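Local atomic coordinates of glyoxalase 3 (Candida albicans, PDB entry 4LRU), a protein that converts methylglyoxal to D-lactate in a single step without glutathione, detoxifying the methylglyoxal that the yeast's own metabolism generates. Residues A143-L148 and G214-G219. Residues are numbered along the deposited sequence; the frame is centred on the assembly and turned at random.
Sequences AIFENL and GRIVTG
F145 reaches across to strand 216-219 with the far end of its ring and meets two methyl groups there. CE2 of F145 lies 4.1 Å from CG2 of T218, which sits at the ring edge, close to the ring plane. CZ of F145 is 4.3 Å from CG2 of I216, which comes in at an oblique angle. These are loose van der Waals contacts between buried apolar groups, and a long, flat side chain suits the place because the backbones stay far apart: the CA atoms of F145 and I216, the nearest pair, are 10.6 Å from each other. With CG anti to its own carbonyl carbon (chi1 -59°), the phenyl group extends toward the strand. One face of the ring is covered by CG2 of the preceding I144, 3.9 Å above its centre, while V135 and I158 add further apolar contacts. T218 serves two environments: its methyl faces the phenylalanine, and OG1 is hydrogen-bonded to the backbone N of T164, so the buried hydroxyl is satisfied. I216, branched and wholly apolar, also packs on Y129 of helix 119-130, whereas V217 points away and packs against helix 225-236. Behind F145 the chain reverses in a type II turn, closed by L148 N to F145 O at 3.3 Å; N147 takes the position of positive phi (66°), which asparagine tolerates well. Strand 216-219 pairs with strand 134-138, which leads into C139, the probable nucleophile, and H140, both inferred active-site residues. The contact thus joins the segment following this nucleophile elbow to the central sheet, within the alpha/beta sandwich of the DJ-1/PfpI family.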
# COMPACT_ATOMS: atom_id res chain seq x y z
N ALA A 143 1.72 -0.50 -7.30
CA ALA A 143 3.04 -0.53 -7.92
C ALA A 143 3.86 -1.73 -7.45
O ALA A 143 4.77 -2.16 -8.15
CB ALA A 143 3.79 0.77 -7.66
N ILE A 144 3.52 -2.29 -6.29
CA ILE A 144 4.17 -3.51 -5.81
C ILE A 144 4.01 -4.67 -6.80
O ILE A 144 4.83 -5.59 -6.84
CB ILE A 144 3.68 -3.91 -4.40
CG1 ILE A 144 4.69 -4.84 -3.72
CG2 ILE A 144 2.30 -4.53 -4.47
CD1 ILE A 144 5.97 -4.18 -3.25
N PHE A 145 2.96 -4.63 -7.61
CA PHE A 145 2.70 -5.71 -8.55
C PHE A 145 3.45 -5.54 -9.86
O PHE A 145 3.44 -6.41 -10.73
CB PHE A 145 1.19 -5.81 -8.85
CG PHE A 145 0.33 -6.06 -7.64
CD1 PHE A 145 0.51 -7.19 -6.87
CD2 PHE A 145 -0.68 -5.17 -7.30
CE1 PHE A 145 -0.29 -7.43 -5.77
CE2 PHE A 145 -1.47 -5.39 -6.19
CZ PHE A 145 -1.27 -6.52 -5.42
N GLU A 146 4.07 -4.38 -10.04
CA GLU A 146 4.84 -4.13 -11.23
C GLU A 146 6.11 -4.99 -11.19
O GLU A 146 6.80 -5.05 -10.18
CB GLU A 146 5.19 -2.64 -11.34
CG GLU A 146 5.85 -2.28 -12.66
CD GLU A 146 6.20 -0.81 -12.80
OE1 GLU A 146 5.54 0.02 -12.15
OE2 GLU A 146 7.13 -0.50 -13.58
N ASN A 147 6.38 -5.69 -12.30
CA ASN A 147 7.49 -6.64 -12.40
C ASN A 147 7.37 -7.86 -11.50
O ASN A 147 8.36 -8.56 -11.27
CB ASN A 147 8.84 -5.96 -12.10
CG ASN A 147 9.04 -4.69 -12.90
OD1 ASN A 147 8.84 -4.67 -14.11
ND2 ASN A 147 9.46 -3.63 -12.22
N LEU A 148 6.17 -8.15 -11.02
CA LEU A 148 6.04 -9.22 -10.03
C LEU A 148 5.42 -10.48 -10.63
O LEU A 148 4.22 -10.52 -10.91
CB LEU A 148 5.21 -8.77 -8.83
CG LEU A 148 5.16 -9.76 -7.67
CD1 LEU A 148 6.57 -10.17 -7.24
CD2 LEU A 148 4.37 -9.17 -6.53
N GLY A 214 -10.71 -12.42 -5.81
CA GLY A 214 -10.24 -13.52 -5.00
C GLY A 214 -9.50 -13.01 -3.78
O GLY A 214 -10.10 -12.37 -2.91
N ARG A 215 -8.20 -13.27 -3.74
CA ARG A 215 -7.36 -12.87 -2.61
C ARG A 215 -6.45 -11.69 -2.95
O ARG A 215 -5.43 -11.44 -2.30
CB ARG A 215 -6.55 -14.09 -2.11
CG ARG A 215 -7.43 -15.13 -1.41
CD ARG A 215 -6.71 -16.45 -1.16
NE ARG A 215 -6.31 -17.09 -2.41
CZ ARG A 215 -5.07 -17.14 -2.86
NH1 ARG A 215 -4.07 -16.63 -2.15
NH2 ARG A 215 -4.81 -17.71 -4.03
N ILE A 216 -6.85 -10.93 -3.96
CA ILE A 216 -6.22 -9.65 -4.27
C ILE A 216 -7.23 -8.54 -4.02
O ILE A 216 -8.32 -8.56 -4.57
CB ILE A 216 -5.78 -9.60 -5.73
CG1 ILE A 216 -4.83 -10.76 -6.02
CG2 ILE A 216 -5.12 -8.26 -6.03
CD1 ILE A 216 -4.47 -10.91 -7.47
N VAL A 217 -6.85 -7.60 -3.16
CA VAL A 217 -7.75 -6.50 -2.79
C VAL A 217 -7.02 -5.18 -2.97
O VAL A 217 -5.92 -4.97 -2.43
CB VAL A 217 -8.23 -6.64 -1.34
CG1 VAL A 217 -9.17 -5.50 -0.98
CG2 VAL A 217 -8.90 -7.98 -1.12
N THR A 218 -7.61 -4.28 -3.74
CA THR A 218 -6.99 -2.98 -3.94
C THR A 218 -7.99 -1.86 -3.72
O THR A 218 -9.19 -2.05 -3.86
CB THR A 218 -6.41 -2.87 -5.36
OG1 THR A 218 -7.37 -3.30 -6.33
CG2 THR A 218 -5.16 -3.75 -5.50
N GLY A 219 -7.46 -0.68 -3.37
CA GLY A 219 -8.27 0.53 -3.20
C GLY A 219 -7.64 1.75 -3.86
O GLY A 219 -6.45 1.75 -4.18